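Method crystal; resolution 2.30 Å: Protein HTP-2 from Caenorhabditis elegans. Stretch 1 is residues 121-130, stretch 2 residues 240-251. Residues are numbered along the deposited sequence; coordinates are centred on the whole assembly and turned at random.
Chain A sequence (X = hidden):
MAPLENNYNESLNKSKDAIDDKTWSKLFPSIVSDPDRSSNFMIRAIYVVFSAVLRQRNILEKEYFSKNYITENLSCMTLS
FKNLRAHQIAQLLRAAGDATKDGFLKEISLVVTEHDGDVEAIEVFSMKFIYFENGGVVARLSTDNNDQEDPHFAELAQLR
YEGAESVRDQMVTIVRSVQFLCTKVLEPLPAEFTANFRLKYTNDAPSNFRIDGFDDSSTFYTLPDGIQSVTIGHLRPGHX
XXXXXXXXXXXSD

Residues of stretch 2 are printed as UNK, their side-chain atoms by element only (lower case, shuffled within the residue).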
# COMPACT_ATOMS: atom_id res chain seq x y z
N ALA A 121 14.18 6.27 -11.05
CA ALA A 121 13.26 7.18 -10.38
C ALA A 121 13.97 8.19 -9.49
O ALA A 121 15.13 8.01 -9.13
CB ALA A 121 12.25 6.39 -9.56
N ILE A 122 13.26 9.26 -9.15
CA ILE A 122 13.77 10.27 -8.23
C ILE A 122 13.05 10.13 -6.89
O ILE A 122 13.48 10.70 -5.88
CB ILE A 122 13.58 11.70 -8.79
CG1 ILE A 122 12.10 12.08 -8.81
CG2 ILE A 122 14.18 11.81 -10.18
CD1 ILE A 122 11.86 13.58 -8.94
N GLU A 123 11.96 9.37 -6.88
CA GLU A 123 11.21 9.08 -5.66
C GLU A 123 10.34 7.83 -5.83
O GLU A 123 9.67 7.67 -6.85
CB GLU A 123 10.33 10.28 -5.28
CG GLU A 123 9.54 10.09 -3.99
CD GLU A 123 9.00 11.40 -3.45
OE1 GLU A 123 9.79 12.18 -2.87
OE2 GLU A 123 7.79 11.65 -3.60
N VAL A 124 10.37 6.94 -4.84
CA VAL A 124 9.59 5.71 -4.89
C VAL A 124 8.89 5.41 -3.57
O VAL A 124 9.52 5.42 -2.51
CB VAL A 124 10.47 4.49 -5.25
CG1 VAL A 124 9.67 3.20 -5.11
CG2 VAL A 124 11.02 4.62 -6.66
N PHE A 125 7.59 5.14 -3.63
CA PHE A 125 6.86 4.60 -2.49
C PHE A 125 6.45 3.16 -2.81
O PHE A 125 5.60 2.93 -3.67
CB PHE A 125 5.64 5.45 -2.17
CG PHE A 125 5.97 6.72 -1.44
CD1 PHE A 125 6.37 7.85 -2.14
CD2 PHE A 125 5.89 6.79 -0.06
CE1 PHE A 125 6.68 9.03 -1.47
CE2 PHE A 125 6.20 7.96 0.62
CZ PHE A 125 6.59 9.08 -0.09
N SER A 126 7.07 2.21 -2.12
CA SER A 126 6.88 0.80 -2.45
C SER A 126 6.16 0.02 -1.36
O SER A 126 6.38 0.24 -0.16
CB SER A 126 8.23 0.14 -2.74
OG SER A 126 9.08 0.21 -1.61
N MET A 127 5.29 -0.90 -1.77
CA MET A 127 4.62 -1.80 -0.85
C MET A 127 4.87 -3.25 -1.28
O MET A 127 4.32 -3.72 -2.27
CB MET A 127 3.12 -1.50 -0.79
CG MET A 127 2.40 -2.19 0.36
SD MET A 127 0.68 -1.65 0.59
CE MET A 127 0.87 0.12 0.52
N LYS A 128 5.72 -3.95 -0.53
CA LYS A 128 6.10 -5.32 -0.86
C LYS A 128 5.35 -6.32 -0.00
O LYS A 128 5.12 -6.08 1.18
CB LYS A 128 7.61 -5.52 -0.69
CG LYS A 128 8.46 -4.64 -1.60
CD LYS A 128 9.94 -4.74 -1.25
CE LYS A 128 10.78 -3.87 -2.17
NZ LYS A 128 12.24 -3.95 -1.86
N PHE A 129 4.97 -7.44 -0.59
CA PHE A 129 4.06 -8.37 0.07
C PHE A 129 4.70 -9.72 0.40
O PHE A 129 5.67 -10.15 -0.23
CB PHE A 129 2.81 -8.56 -0.79
CG PHE A 129 1.96 -7.33 -0.90
CD1 PHE A 129 2.19 -6.38 -1.89
CD2 PHE A 129 0.93 -7.10 0.00
CE1 PHE A 129 1.41 -5.24 -1.98
CE2 PHE A 129 0.15 -5.96 -0.08
CZ PHE A 129 0.39 -5.03 -1.07
N ILE A 130 4.16 -10.37 1.43
CA ILE A 130 4.52 -11.73 1.78
C ILE A 130 3.24 -12.52 1.98
O ILE A 130 2.30 -12.04 2.62
CB ILE A 130 5.37 -11.80 3.07
CG1 ILE A 130 6.64 -10.96 2.93
CG2 ILE A 130 5.72 -13.24 3.41
CD1 ILE A 130 7.44 -10.84 4.20
N UNK A 240 -1.43 -12.42 5.38
CA UNK A 240 -0.61 -11.62 4.49
C UNK A 240 0.27 -10.68 5.30
O UNK A 240 0.01 -10.42 6.47
c UNK A 240 -4.24 -12.81 2.28
n UNK A 240 -3.50 -12.78 1.19
c UNK A 240 -2.36 -12.05 1.43
c UNK A 240 -2.43 -11.62 2.72
c UNK A 240 -1.49 -10.80 3.53
n UNK A 240 -3.61 -12.12 3.22
N UNK A 241 1.33 -10.18 4.66
CA UNK A 241 2.16 -9.15 5.25
C UNK A 241 2.59 -8.16 4.17
O UNK A 241 2.77 -8.55 3.01
c UNK A 241 3.38 -9.75 5.95
N UNK A 242 2.74 -6.90 4.55
CA UNK A 242 3.18 -5.87 3.63
C UNK A 242 4.28 -5.01 4.26
O UNK A 242 4.27 -4.76 5.46
c UNK A 242 2.01 -5.00 3.19
N UNK A 243 5.24 -4.58 3.44
CA UNK A 243 6.29 -3.69 3.90
C UNK A 243 6.33 -2.41 3.06
O UNK A 243 6.52 -2.47 1.84
c UNK A 243 8.97 -3.17 5.73
n UNK A 243 10.15 -2.46 5.74
c UNK A 243 10.64 -2.44 4.52
c UNK A 243 7.65 -4.39 3.86
c UNK A 243 8.76 -3.58 4.46
n UNK A 243 9.82 -3.11 3.72
N UNK A 244 6.13 -1.27 3.72
CA UNK A 244 6.09 0.03 3.05
C UNK A 244 7.43 0.76 3.20
O UNK A 244 7.97 0.88 4.30
c UNK A 244 4.62 2.15 2.84
c UNK A 244 4.94 0.87 3.62
s UNK A 244 3.92 1.86 1.20
c UNK A 244 3.75 3.54 0.60
N UNK A 245 7.96 1.23 2.08
CA UNK A 245 9.27 1.87 2.05
C UNK A 245 9.26 3.11 1.18
O UNK A 245 8.42 3.24 0.29
c UNK A 245 10.33 0.89 1.54
c UNK A 245 11.33 0.43 2.59
o UNK A 245 11.83 -1.41 1.13
n UNK A 245 13.21 -1.07 2.87
c UNK A 245 12.15 -0.76 2.13
N UNK A 246 10.18 4.03 1.43
CA UNK A 246 10.31 5.22 0.61
C UNK A 246 11.76 5.50 0.27
O UNK A 246 12.59 5.68 1.17
s UNK A 246 9.87 8.01 0.41
c UNK A 246 9.69 6.44 1.30
N UNK A 247 12.06 5.51 -1.02
CA UNK A 247 13.33 6.03 -1.52
C UNK A 247 13.05 7.41 -2.09
O UNK A 247 12.02 7.62 -2.73
c UNK A 247 13.26 -0.15 -1.79
c UNK A 247 13.87 2.55 -2.08
c UNK A 247 14.48 0.28 -1.34
c UNK A 247 13.93 5.12 -2.59
c UNK A 247 14.77 1.64 -1.49
c UNK A 247 12.63 2.07 -2.53
c UNK A 247 15.72 3.66 -1.49
c UNK A 247 14.49 3.83 -2.06
n UNK A 247 15.89 2.34 -1.14
c UNK A 247 12.34 0.73 -2.38
N UNK A 248 13.95 8.36 -1.87
CA UNK A 248 13.68 9.72 -2.33
C UNK A 248 14.93 10.58 -2.51
O UNK A 248 15.86 10.53 -1.70
o UNK A 248 12.24 11.63 -1.92
c UNK A 248 12.72 10.42 -1.36
N UNK A 249 14.93 11.36 -3.58
CA UNK A 249 15.95 12.38 -3.79
C UNK A 249 15.69 13.55 -2.86
O UNK A 249 16.59 14.31 -2.52
c UNK A 249 16.63 11.93 -6.23
c UNK A 249 18.89 11.45 -7.20
c UNK A 249 15.95 12.86 -5.24
c UNK A 249 18.11 11.81 -5.94
n UNK A 249 20.33 11.21 -6.93
N UNK A 250 14.43 13.68 -2.43
CA UNK A 250 13.98 14.83 -1.65
C UNK A 250 14.25 14.68 -0.15
O UNK A 250 13.72 15.45 0.66
o UNK A 250 12.20 15.14 -3.28
c UNK A 250 12.49 15.07 -1.89
N UNK A 251 15.06 13.69 0.21
CA UNK A 251 15.34 13.41 1.62
C UNK A 251 16.70 13.96 2.03
O UNK A 251 17.75 13.40 1.68
c UNK A 251 15.28 11.90 1.88
c UNK A 251 15.01 11.53 3.33
s UNK A 251 15.01 9.74 3.60
c UNK A 251 13.95 9.18 2.27
O HOH W 1 12.41 13.44 -5.27

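Position 240 carries one carbon followed by a five-membered ring of three carbons and two nitrogens, an imidazole, and is H240. Its ring takes little part here; the backbone does the work, with CA of H240 3.5 Å from O of I130.

At position 241 the side chain is a single carbon, 4.1 Å from CB of I130, which identifies A241. The two residues form a hydrogen-bonded pair: N of I130 donates to O of A241 (2.8 Å), and N of A241 returns a bond to O of I130 (2.9 Å). Position 242 also has one carbon, so it is A242, but it lies on the other face of the sheet, where its CB is 3.9 Å from CE2 of F129 and 4.0 Å from CG of M127.

Position 243 again has one carbon leading to a ring of three carbons and two nitrogens: H243. The end of its side chain leads away from stretch 1, while its main chain pairs with K128 through N of H243 to O of K128 (2.7 Å) and N of K128 to O of H243 (2.9 Å).

An unbranched chain of two carbons, a sulfur and a carbon marks position 244 as M244. With chi1 t and chi2 p, its end comes nearer to the partner strand, placing SD 3.6 Å from CE of M127 and CE 3.9 Å from CB of F125, at the edge of that ring.

Position 245 has three carbons, the third bearing one oxygen and one nitrogen. This is a glutamine amide, Q245. CB of Q245 lies 3.5 Å from OG of S126. The backbones exchange two bonds, N of S126 to O of Q245 (2.9 Å) and N of Q245 to O of S126 (2.9 Å).

One carbon and one sulfur at position 246 give C246. The sulfur sits over the face of the F125 ring, with SG 3.5 Å from CZ of F125, a sulfur-aromatic contact.

Position 247 holds one carbon and fused five- and six-membered rings of eight carbons and one nitrogen, hence W247. CG1 of V124 approaches CE3 of W247 at 4.1 Å and NZ of K128 approaches CH2 of W247 at 3.9 Å, both at the ring edge.

Position 248, one carbon and one oxygen, is S248; OG of S248 donates to OE1 of E123 at 2.7 Å. Position 249 has four carbons in a row ending in nitrogen: K249, whose backbone N donates to O of I122 (2.8 Å). The carbon and oxygen at position 250 define S250, bridged to O of I122 by a water. Position 251, two carbons, sulfur and carbon, is M251 and makes no contact.

The contact is thus an antiparallel strand pair in which paired backbone hydrogen bonds alternate with close CA-H...O approaches. F125, M127 and F129 pack with A242, M244 and C246 on one face, whereas on the other V124, S126 and K128 lie along the side of the W247 ring that is turned to their strand.

Stretch 2 (240-251) HAAHMQCWSKSM
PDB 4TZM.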